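Local coordinates for alpha-L-rhamnosidase (Streptomyces avermitilis, PDB 3W5N), which hydrolyses terminal non-reducing alpha-L-rhamnose from citrus flavonoids and gum arabic, and also holds rhamnose on a calcium-dependent carbohydrate-binding module, at residues A223-N228 / G267-D272; D179-V184 / T194-D199; S185-E190 / G218-A223; A175-N180 / R204-I209. All coordinates share one frame; numbering follows the deposited sequence. Where two conformers were deposited one is given.

Contact 1: residues A223-N228 / G267-D272. With CA (calcium ion), chain B; RAM (alpha-L-rhamnopyranose), chain F.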
# COMPACT_ATOMS: atom_id res chain seq x y z
N ALA A 223 10.40 -2.40 -43.88
CA ALA A 223 9.25 -1.72 -44.47
C ALA A 223 8.33 -1.25 -43.38
O ALA A 223 8.06 -1.97 -42.41
CB ALA A 223 8.51 -2.64 -45.45
N VAL A 224 7.82 -0.02 -43.53
CA VAL A 224 7.01 0.60 -42.51
C VAL A 224 5.83 1.27 -43.19
O VAL A 224 6.02 1.98 -44.18
CB VAL A 224 7.84 1.68 -41.75
CG1 VAL A 224 6.95 2.50 -40.81
CG2 VAL A 224 9.00 1.05 -40.98
N SER A 225 4.63 1.02 -42.68
CA SER A 225 3.48 1.88 -42.97
C SER A 225 3.25 2.76 -41.75
O SER A 225 3.42 2.32 -40.61
CB SER A 225 2.22 1.06 -43.30
OG SER A 225 1.80 0.26 -42.19
N ALA A 226 2.90 4.02 -41.98
CA ALA A 226 2.57 4.91 -40.88
C ALA A 226 1.37 5.73 -41.27
O ALA A 226 1.21 6.09 -42.44
CB ALA A 226 3.74 5.82 -40.53
N SER A 227 0.51 6.00 -40.29
CA SER A 227 -0.70 6.77 -40.54
C SER A 227 -0.81 7.94 -39.59
O SER A 227 -0.48 7.84 -38.39
CB SER A 227 -1.94 5.88 -40.44
OG SER A 227 -1.85 4.77 -41.31
N ASN A 228 -1.29 9.05 -40.13
CA ASN A 228 -1.58 10.26 -39.35
C ASN A 228 -3.08 10.27 -39.04
O ASN A 228 -3.90 10.11 -39.93
CB ASN A 228 -1.19 11.48 -40.20
CG ASN A 228 -1.23 12.79 -39.43
OD1 ASN A 228 -1.23 12.83 -38.21
ND2 ASN A 228 -1.22 13.89 -40.17
N GLY A 267 3.12 -7.23 -51.79
CA GLY A 267 4.50 -7.64 -51.92
C GLY A 267 5.42 -6.49 -51.58
O GLY A 267 6.63 -6.67 -51.59
N TRP A 268 4.85 -5.32 -51.27
CA TRP A 268 5.65 -4.11 -50.99
C TRP A 268 6.54 -4.23 -49.77
O TRP A 268 7.48 -3.45 -49.62
CB TRP A 268 4.77 -2.85 -50.88
CG TRP A 268 4.00 -2.79 -49.61
CD1 TRP A 268 2.78 -3.37 -49.34
CD2 TRP A 268 4.38 -2.10 -48.41
NE1 TRP A 268 2.40 -3.10 -48.05
CE2 TRP A 268 3.36 -2.32 -47.46
CE3 TRP A 268 5.50 -1.33 -48.04
CZ2 TRP A 268 3.41 -1.79 -46.17
CZ3 TRP A 268 5.55 -0.81 -46.74
CH2 TRP A 268 4.51 -1.04 -45.83
N ARG A 269 6.24 -5.17 -48.88
CA ARG A 269 7.11 -5.43 -47.75
C ARG A 269 8.25 -6.39 -48.08
O ARG A 269 9.16 -6.54 -47.30
CB ARG A 269 6.32 -5.91 -46.53
CG ARG A 269 5.29 -4.91 -46.03
CD ARG A 269 4.62 -5.39 -44.74
NE ARG A 269 3.71 -4.38 -44.20
CZ ARG A 269 4.03 -3.44 -43.29
NH1 ARG A 269 5.25 -3.35 -42.78
NH2 ARG A 269 3.10 -2.58 -42.90
N GLU A 270 8.19 -7.04 -49.24
CA GLU A 270 9.18 -8.08 -49.58
C GLU A 270 10.50 -7.50 -50.09
O GLU A 270 10.50 -6.44 -50.75
CB GLU A 270 8.62 -9.03 -50.65
CG GLU A 270 7.31 -9.72 -50.26
CD GLU A 270 7.43 -10.62 -49.04
OE1 GLU A 270 8.52 -11.16 -48.77
OE2 GLU A 270 6.42 -10.79 -48.34
N PRO A 271 11.62 -8.21 -49.84
CA PRO A 271 12.93 -7.78 -50.32
C PRO A 271 13.01 -7.37 -51.79
O PRO A 271 13.57 -6.31 -52.08
CB PRO A 271 13.81 -9.00 -50.04
CG PRO A 271 13.22 -9.56 -48.80
CD PRO A 271 11.74 -9.34 -48.89
N ASP A 272 12.43 -8.16 -52.70
CA ASP A 272 12.66 -7.90 -54.13
C ASP A 272 11.66 -6.97 -54.84
O ASP A 272 11.69 -6.83 -56.06
CB ASP A 272 12.87 -9.21 -54.91
CG ASP A 272 14.27 -9.79 -54.71
OD1 ASP A 272 15.20 -9.04 -54.33
OD2 ASP A 272 14.44 -11.01 -54.92
CA CA B . -0.69 13.47 -36.01
C1 RAM F . 17.80 -4.95 -55.75
C2 RAM F . 16.32 -4.58 -55.44
C3 RAM F . 16.13 -5.15 -54.03
C4 RAM F . 17.03 -4.46 -53.00
C5 RAM F . 18.51 -4.59 -53.42
C6 RAM F . 19.44 -3.73 -52.57
O1 RAM F . 18.11 -6.36 -55.67
O2 RAM F . 16.38 -3.15 -55.56
O3 RAM F . 14.76 -5.16 -53.60
O4 RAM F . 16.77 -5.00 -51.69
O5 RAM F . 18.69 -4.26 -54.83
O HOH W 1 0.33 -1.88 -43.25
O HOH W 2 -2.39 15.13 -36.51
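Trp268 and Arg269 fold over Ala223, Val224 and Ser225, fixing the 267-272 loop to the outside of strand 218-227 in the five-stranded sheet of the CBM67 beta-sandwich. Gly267 to Glu270 form a type I turn, closed by the backbone bond from Glu270 N to Gly267 O (2.8 Å).

The apolar contact belongs to the six-membered end of the indole. Trp268 CZ3 sits 3.7 Å from Ala223 CB, while Trp268 CH2 brings the ring edge to Val224 C, also at 3.7 Å, with Ser225 N near the same plane. One indole face is covered by the aliphatic part of Arg269, whose CG lies over the ring centre. Trp158 meets the indole edge-to-face. With an alanine at Trp268, a gap would probably open beside Ala223 CB, and Arg269 CG would lose the ring face it lies on.

The polar contacts come from Arg269. Its chain is extended from CG to NE, carrying the guanidinium past the indole, with Trp268 CZ2 over one face, displaced toward the rim. Arg269 NH1 bonds to Ala183 O on the neighbouring strand and, less surely because Ser185 has two conformers, to Ser185 OG. On the other branch, Arg269 NH2 donates to a water 2.9 Å away, and that water also bonds to Ser225 OG (2.8 Å).

Metal binding lies at the far end of the strand, where Asn228 OD1 binds the calcium ion at 2.4 Å.

Contact 2: residues D179-V184 / T194-D199; sequences DNVYAV and TDLEAD. With CA (calcium ion), chain B; RAM (alpha-L-rhamnopyranose), chain D.
Thr194 docks on Tyr182 through both its backbone and its side chain. Thr194 N gives a nearly straight bond to Tyr182 O (2.8 Å, 163°), lying in the carbonyl plane. With OG1 set between the backbone N and the carbonyl carbon (chi1 53°), the hydroxyl accepts from Tyr182 N at 3.1 Å, in the role a main-chain carbonyl would play in a regular ladder. The methyl CG2 packs on the tyrosine ring, 3.7 Å from Tyr182 CE2. A valine in place of Thr194 would probably leave Tyr182 N without its acceptor and a bridging water without one of its partners.

Next to this, Val181 CG1 presses on the Asp195-Leu196 peptide, and Val181 CG2 touches Leu196 CG at 3.9 Å, the two side chains crossing at about a right angle. Leu196 itself is exposed.

Toward the sugar the contact turns loose and wet. Asn180 ND2 makes a weak bond to Asp199 OD2 (3.1 Å, 129°), their flat groups 59° apart. One water joins Asn180 O to Asp199 OD1, which Gly202 N also holds; a second, nearer Thr194, links Asn180 O to Thr194 OG1.

The Asn180 amide serves metal and sugar at once: OD1 binds calcium at 2.5 Å, and ND2 donates to rhamnose O3 at 2.8 Å. The ion probably polarises this amide. It also ligates sugar O3 and O4 directly, which accounts for the loss of rhamnose binding when calcium is removed.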
# COMPACT_ATOMS: atom_id res chain seq x y z
N ASP A 179 3.98 9.30 -35.04
CA ASP A 179 2.84 10.19 -34.99
C ASP A 179 2.07 9.93 -36.30
O ASP A 179 2.45 10.46 -37.35
CB ASP A 179 3.35 11.64 -34.93
CG ASP A 179 2.24 12.65 -34.89
OD1 ASP A 179 1.08 12.27 -35.12
OD2 ASP A 179 2.51 13.84 -34.61
N ASN A 180 0.98 9.13 -36.28
CA ASN A 180 0.35 8.57 -35.08
C ASN A 180 0.51 7.07 -34.83
O ASN A 180 0.54 6.64 -33.67
CB ASN A 180 -1.15 8.93 -35.08
CG ASN A 180 -1.38 10.39 -34.80
OD1 ASN A 180 -1.61 11.19 -35.72
ND2 ASN A 180 -1.27 10.76 -33.52
N VAL A 181 0.58 6.28 -35.90
CA VAL A 181 0.67 4.81 -35.75
C VAL A 181 1.56 4.21 -36.84
O VAL A 181 1.80 4.85 -37.87
CB VAL A 181 -0.72 4.11 -35.78
CG1 VAL A 181 -1.58 4.54 -34.60
CG2 VAL A 181 -1.43 4.33 -37.11
N TYR A 182 2.04 2.98 -36.61
CA TYR A 182 2.94 2.30 -37.55
C TYR A 182 2.70 0.79 -37.58
O TYR A 182 2.08 0.21 -36.68
CB TYR A 182 4.41 2.57 -37.22
CG TYR A 182 4.80 2.03 -35.86
CD1 TYR A 182 5.26 0.72 -35.71
CD2 TYR A 182 4.68 2.83 -34.73
CE1 TYR A 182 5.58 0.22 -34.45
CE2 TYR A 182 5.02 2.35 -33.48
CZ TYR A 182 5.46 1.04 -33.34
OH TYR A 182 5.77 0.60 -32.09
N ALA A 183 3.20 0.17 -38.65
CA ALA A 183 3.37 -1.28 -38.71
C ALA A 183 4.69 -1.51 -39.43
O ALA A 183 4.89 -1.03 -40.56
CB ALA A 183 2.21 -1.90 -39.47
N VAL A 184 5.61 -2.22 -38.77
CA VAL A 184 6.97 -2.38 -39.28
C VAL A 184 7.27 -3.86 -39.50
O VAL A 184 6.85 -4.70 -38.69
CB VAL A 184 8.02 -1.69 -38.37
CG1 VAL A 184 7.87 -2.11 -36.90
CG2 VAL A 184 9.43 -1.90 -38.89
N THR A 194 1.24 -0.48 -34.05
CA THR A 194 0.33 0.21 -33.15
C THR A 194 -0.95 0.50 -33.91
O THR A 194 -0.95 0.56 -35.14
CB THR A 194 0.93 1.50 -32.55
OG1 THR A 194 1.43 2.35 -33.59
CG2 THR A 194 2.07 1.17 -31.57
N ASP A 195 -2.05 0.66 -33.18
CA ASP A 195 -3.37 0.73 -33.81
C ASP A 195 -4.05 2.08 -33.59
O ASP A 195 -4.01 2.63 -32.48
CB ASP A 195 -4.25 -0.43 -33.33
CG ASP A 195 -3.73 -1.79 -33.80
OD1 ASP A 195 -3.43 -1.95 -35.01
OD2 ASP A 195 -3.62 -2.71 -32.96
N LEU A 196 -4.68 2.60 -34.64
CA LEU A 196 -5.33 3.92 -34.56
C LEU A 196 -6.36 4.00 -33.44
O LEU A 196 -6.34 4.94 -32.64
CB LEU A 196 -5.97 4.33 -35.90
CG LEU A 196 -5.18 5.29 -36.80
CD1 LEU A 196 -6.03 5.77 -37.97
CD2 LEU A 196 -4.65 6.48 -36.00
N GLU A 197 -7.24 3.00 -33.36
CA GLU A 197 -8.31 3.00 -32.35
C GLU A 197 -7.82 2.88 -30.90
O GLU A 197 -8.61 3.05 -29.97
CB GLU A 197 -9.42 1.98 -32.68
CG GLU A 197 -9.01 0.82 -33.58
CD GLU A 197 -8.19 -0.24 -32.87
OE1 GLU A 197 -8.33 -0.38 -31.63
OE2 GLU A 197 -7.43 -0.95 -33.55
N ALA A 198 -6.53 2.62 -30.71
CA ALA A 198 -5.93 2.57 -29.38
C ALA A 198 -4.95 3.73 -29.13
O ALA A 198 -4.36 3.83 -28.05
CB ALA A 198 -5.24 1.23 -29.16
N ASP A 199 -4.80 4.61 -30.11
CA ASP A 199 -3.80 5.68 -30.00
C ASP A 199 -4.22 6.82 -29.09
O ASP A 199 -5.23 7.49 -29.32
CB ASP A 199 -3.43 6.24 -31.38
CG ASP A 199 -2.38 7.35 -31.29
OD1 ASP A 199 -1.40 7.17 -30.54
OD2 ASP A 199 -2.54 8.39 -31.96
CA CA B . -0.69 13.47 -36.01
C1 RAM D . -1.32 15.25 -30.57
C2 RAM D . -1.80 14.15 -31.51
C3 RAM D . -1.45 14.50 -32.97
C4 RAM D . 0.04 14.78 -33.13
C5 RAM D . 0.46 15.91 -32.18
C6 RAM D . 1.97 16.13 -32.16
O1 RAM D . -2.15 16.41 -30.75
O2 RAM D . -1.16 12.94 -31.10
O3 RAM D . -1.83 13.51 -33.95
O4 RAM D . 0.22 15.07 -34.54
O5 RAM D . 0.05 15.61 -30.82
O HOH W 3 0.49 8.75 -31.82
O HOH W 4 2.07 4.77 -32.45
O HOH W 2 -2.39 15.13 -36.51

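Contact 3: residues S185-E190 / G218-A223; sequences SVDGAE and GNNTLA
Ser185 and Ala223 face each other as a hydrogen-bonded antiparallel pair, with Ser185 N donating to Ala223 O at 2.8 Å and Ala223 N returning to Ser185 O at 3.1 Å. One step on, Val186 and Leu222 form the non-hydrogen-bonded pair. Beyond it Asp187 N bonds to Thr221 O at 2.7 Å. Around the non-hydrogen-bonded pair the strands also come together through CA-H...O contacts, from Leu222 CA to Ser185 O and from Val186 CA to Thr221 O.

A side chain closes the Asp187-Thr221 pair. With CG anti to its carbonyl carbon (chi1 -75°), Asp187 turns its carboxylate across to the partner strand, where OD1 accepts from Thr221 N at 2.7 Å. The bond is almost straight (176°) and meets the oxygen nearly along its C-O axis. The other carboxylate oxygen, OD2, is held by His216 NE2, so both ends of the group are fixed.

Strands 181-186 and 218-227 are neighbours in the five-stranded antiparallel sheet of CBM67. Asp187 is the first of the two central residues of a type I' turn, Val186 to Ala189, the tight hairpin joining strands 181-186 and 189-193. A CB at Gly188 would collide with the carbonyl O of Asp187.

Apolar packing lies on the face of Val186 and Leu222. Their side chains run side by side and point the same way, with Val186 CG2 4.0 Å from Leu222 CD2.

Two waters extend the polar network. One accepts from Gly188 N (2.9 Å) and donates to Thr221 O; the second donates to Asn219 O and, weakly, to Asp187 OD1.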
# COMPACT_ATOMS: atom_id res chain seq x y z
N SER A 185 7.96 -4.14 -40.60
CA SER A 185 8.32 -5.50 -40.98
C SER A 185 9.79 -5.61 -41.35
O SER A 185 10.42 -4.62 -41.75
CB SER A 185 7.45 -6.00 -42.16
OG SER A 185 7.66 -5.24 -43.34
N VAL A 186 10.35 -6.82 -41.20
CA VAL A 186 11.70 -7.13 -41.68
C VAL A 186 11.59 -8.31 -42.65
O VAL A 186 11.01 -9.35 -42.30
CB VAL A 186 12.67 -7.51 -40.53
CG1 VAL A 186 14.09 -7.68 -41.09
CG2 VAL A 186 12.67 -6.45 -39.44
N ASP A 187 12.14 -8.15 -43.85
CA ASP A 187 12.09 -9.16 -44.92
C ASP A 187 10.68 -9.75 -45.08
O ASP A 187 10.51 -10.95 -45.33
CB ASP A 187 13.12 -10.29 -44.68
CG ASP A 187 14.57 -9.86 -44.99
OD1 ASP A 187 14.81 -8.74 -45.50
OD2 ASP A 187 15.49 -10.68 -44.74
N GLY A 188 9.68 -8.88 -44.93
CA GLY A 188 8.29 -9.25 -45.12
C GLY A 188 7.56 -9.80 -43.90
O GLY A 188 6.36 -10.08 -43.98
N ALA A 189 8.24 -9.95 -42.77
CA ALA A 189 7.57 -10.43 -41.56
C ALA A 189 7.32 -9.27 -40.60
O ALA A 189 8.26 -8.60 -40.21
CB ALA A 189 8.42 -11.50 -40.87
N GLU A 190 6.06 -9.07 -40.20
CA GLU A 190 5.74 -7.99 -39.26
C GLU A 190 6.35 -8.24 -37.88
O GLU A 190 6.23 -9.33 -37.32
CB GLU A 190 4.23 -7.79 -39.14
CG GLU A 190 3.85 -6.57 -38.32
CD GLU A 190 2.36 -6.32 -38.27
OE1 GLU A 190 1.80 -5.76 -39.23
OE2 GLU A 190 1.74 -6.68 -37.25
N GLY A 218 24.21 -9.10 -44.28
CA GLY A 218 23.92 -8.77 -45.67
C GLY A 218 22.61 -8.00 -45.75
O GLY A 218 22.21 -7.36 -44.78
N ASN A 219 21.95 -8.06 -46.91
CA ASN A 219 20.79 -7.21 -47.19
C ASN A 219 19.53 -7.62 -46.44
O ASN A 219 19.08 -8.76 -46.57
CB ASN A 219 20.50 -7.17 -48.71
CG ASN A 219 21.48 -6.28 -49.49
OD1 ASN A 219 21.68 -6.47 -50.70
ND2 ASN A 219 22.08 -5.31 -48.82
N ASN A 220 18.98 -6.69 -45.66
CA ASN A 220 17.72 -6.87 -44.93
C ASN A 220 16.78 -5.77 -45.39
O ASN A 220 17.20 -4.61 -45.49
CB ASN A 220 17.93 -6.70 -43.42
CG ASN A 220 18.75 -7.81 -42.79
OD1 ASN A 220 18.25 -8.53 -41.93
ND2 ASN A 220 20.00 -7.96 -43.21
N THR A 221 15.53 -6.11 -45.67
CA THR A 221 14.56 -5.12 -46.11
C THR A 221 13.60 -4.74 -45.02
O THR A 221 12.88 -5.58 -44.49
CB THR A 221 13.80 -5.59 -47.34
OG1 THR A 221 14.74 -5.76 -48.41
CG2 THR A 221 12.70 -4.57 -47.75
N LEU A 222 13.65 -3.46 -44.64
CA LEU A 222 12.76 -2.92 -43.63
C LEU A 222 11.63 -2.21 -44.35
O LEU A 222 11.87 -1.52 -45.33
CB LEU A 222 13.53 -1.95 -42.71
CG LEU A 222 14.90 -2.43 -42.20
CD1 LEU A 222 15.62 -1.38 -41.36
CD2 LEU A 222 14.74 -3.73 -41.43
N ALA A 223 10.40 -2.40 -43.88
CA ALA A 223 9.25 -1.72 -44.47
C ALA A 223 8.33 -1.25 -43.38
O ALA A 223 8.06 -1.97 -42.41
CB ALA A 223 8.51 -2.64 -45.45
O HOH W 5 9.95 -6.00 -44.68
O HOH W 6 16.53 -9.91 -47.48

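Contact 4: residues A175-N180 / R204-I209. With CA (calcium ion), chain B; RAM (alpha-L-rhamnopyranose), chain D.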
# COMPACT_ATOMS: atom_id res chain seq x y z
N ALA A 175 14.02 0.37 -31.89
CA ALA A 175 13.22 1.33 -31.13
C ALA A 175 12.49 2.18 -32.17
O ALA A 175 13.11 2.65 -33.13
CB ALA A 175 14.10 2.19 -30.24
N ILE A 176 11.20 2.35 -31.98
CA ILE A 176 10.34 2.96 -33.02
C ILE A 176 9.18 3.72 -32.38
O ILE A 176 8.61 3.30 -31.37
CB ILE A 176 9.90 1.90 -34.08
CG1 ILE A 176 9.13 2.54 -35.25
CG2 ILE A 176 9.08 0.76 -33.45
CD1 ILE A 176 9.01 1.64 -36.48
N SER A 177 8.82 4.86 -32.97
CA SER A 177 7.64 5.59 -32.56
C SER A 177 7.05 6.24 -33.81
O SER A 177 7.78 6.50 -34.76
CB SER A 177 8.03 6.64 -31.54
OG SER A 177 6.87 7.08 -30.85
N ALA A 178 5.74 6.48 -33.80
CA ALA A 178 5.11 7.19 -34.91
C ALA A 178 4.04 8.14 -34.41
O ALA A 178 3.31 7.82 -33.47
CB ALA A 178 4.49 6.22 -35.92
N ASP A 179 3.98 9.30 -35.04
CA ASP A 179 2.84 10.19 -34.99
C ASP A 179 2.07 9.93 -36.30
O ASP A 179 2.45 10.46 -37.35
CB ASP A 179 3.35 11.64 -34.93
CG ASP A 179 2.24 12.65 -34.89
OD1 ASP A 179 1.08 12.27 -35.12
OD2 ASP A 179 2.51 13.84 -34.61
N ASN A 180 0.98 9.13 -36.28
CA ASN A 180 0.35 8.57 -35.08
C ASN A 180 0.51 7.07 -34.83
O ASN A 180 0.54 6.64 -33.67
CB ASN A 180 -1.15 8.93 -35.08
CG ASN A 180 -1.38 10.39 -34.80
OD1 ASN A 180 -1.61 11.19 -35.72
ND2 ASN A 180 -1.27 10.76 -33.52
N ARG A 204 4.56 9.59 -28.03
CA ARG A 204 5.35 9.89 -26.83
C ARG A 204 6.03 8.69 -26.23
O ARG A 204 6.92 8.84 -25.40
CB ARG A 204 4.46 10.48 -25.73
CG ARG A 204 3.79 11.78 -26.09
CD ARG A 204 2.87 12.22 -24.96
NE ARG A 204 2.24 13.49 -25.27
CZ ARG A 204 2.84 14.67 -25.15
NH1 ARG A 204 4.09 14.75 -24.71
NH2 ARG A 204 2.17 15.78 -25.47
N ARG A 205 5.59 7.50 -26.63
CA ARG A 205 6.06 6.26 -25.99
C ARG A 205 6.58 5.26 -27.01
O ARG A 205 5.85 4.35 -27.42
CB ARG A 205 4.95 5.63 -25.13
CG ARG A 205 4.53 6.51 -23.95
CD ARG A 205 3.28 5.99 -23.24
NE ARG A 205 2.10 5.92 -24.08
CZ ARG A 205 1.28 6.94 -24.34
NH1 ARG A 205 1.52 8.14 -23.84
NH2 ARG A 205 0.23 6.76 -25.11
N PRO A 206 7.85 5.43 -27.43
CA PRO A 206 8.47 4.51 -28.37
C PRO A 206 8.49 3.07 -27.84
O PRO A 206 8.67 2.86 -26.65
CB PRO A 206 9.91 5.03 -28.48
CG PRO A 206 9.84 6.45 -28.07
CD PRO A 206 8.76 6.52 -27.04
N ALA A 207 8.28 2.11 -28.73
CA ALA A 207 8.44 0.70 -28.40
C ALA A 207 9.86 0.24 -28.70
O ALA A 207 10.53 0.78 -29.60
CB ALA A 207 7.45 -0.14 -29.19
N VAL A 208 10.32 -0.75 -27.94
CA VAL A 208 11.64 -1.33 -28.13
C VAL A 208 11.44 -2.83 -28.33
O VAL A 208 10.87 -3.49 -27.47
CB VAL A 208 12.56 -1.07 -26.90
CG1 VAL A 208 13.92 -1.70 -27.12
CG2 VAL A 208 12.74 0.41 -26.67
N ILE A 209 11.85 -3.34 -29.49
CA ILE A 209 11.54 -4.72 -29.90
C ILE A 209 12.84 -5.47 -30.16
O ILE A 209 13.73 -4.98 -30.85
CB ILE A 209 10.66 -4.75 -31.18
CG1 ILE A 209 9.36 -3.96 -30.99
CG2 ILE A 209 10.31 -6.18 -31.60
CD1 ILE A 209 9.43 -2.56 -31.56
CA CA B . -0.69 13.47 -36.01
C1 RAM D . -1.32 15.25 -30.57
C2 RAM D . -1.80 14.15 -31.51
C3 RAM D . -1.45 14.50 -32.97
C4 RAM D . 0.04 14.78 -33.13
C5 RAM D . 0.46 15.91 -32.18
C6 RAM D . 1.97 16.13 -32.16
O1 RAM D . -2.15 16.41 -30.75
O2 RAM D . -1.16 12.94 -31.10
O3 RAM D . -1.83 13.51 -33.95
O4 RAM D . 0.22 15.07 -34.54
O5 RAM D . 0.05 15.61 -30.82
O HOH W 7 5.49 2.48 -30.24
O HOH W 2 -2.39 15.13 -36.51
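The strand that runs into the calcium-rhamnose site is joined along its flank to the 204-209 segment, through Ala175, Ile176 and Ser177 against Pro206, Ala207 and Val208. Ile176 and Ala207 form the hydrogen-bonded pair: Ile176 N reaches Ala207 O and Ala207 N reaches Ile176 O, each at 2.9 Å. Beside them Ala175 and Val208 make a non-hydrogen-bonded pair, with Ala175 CA-H directed at Ala207 O.

This is the edge of the four-stranded sheet of the CBM67 beta-sandwich, where 207-210 is an outermost strand running antiparallel to 169-179, at 145° between the short segments. On the face carrying Ile176 and Ala207, Ile176 CG2 meets the end of Ile209, CD1, at 3.8 Å. Tyr182 of the opposing sheet packs against both Ile176 and Ala207.

Further along, Ser177 CB rests against the Pro206 ring, 3.9 Å from its CG. The serine hydroxyl, anti to the backbone N (chi1 -163°), bonds to Trp203 O. Ser177 is thus a second-shell residue, holding the backbone of a tryptophan that binds the rhamnose.

At the strand's end Asp179 divides its carboxylate. Asp179 OD1 binds calcium at 2.3 Å; Asp179 OD2 lies 2.6 Å from rhamnose O4 and is also held by Trp292 NE1. Sugar O4 is itself a calcium ligand, 2.4 Å from the ion.

All four contacts lie in the CBM67 module. Contacts 1 and 2, with centres about 14 Å apart, meet where Ser227 O probably accepts from Asn180 N (2.9 Å), at a classic beta bulge formed by Asn180 and Val181 opposite Ser227. Contacts 2 and 4, about 9 Å apart between centres, share Asp179 and Asn180; with Asn228 of contact 1 and Pro233 O these complete the protein ligands of the calcium that carries rhamnose. Centre to centre, contact 3 is about 9 Å from contact 1, sharing Ala223, and about 19 Å from contact 2, away from this site. The assigned catalytic residues, Glu636 and Glu895, belong to none of the contacts.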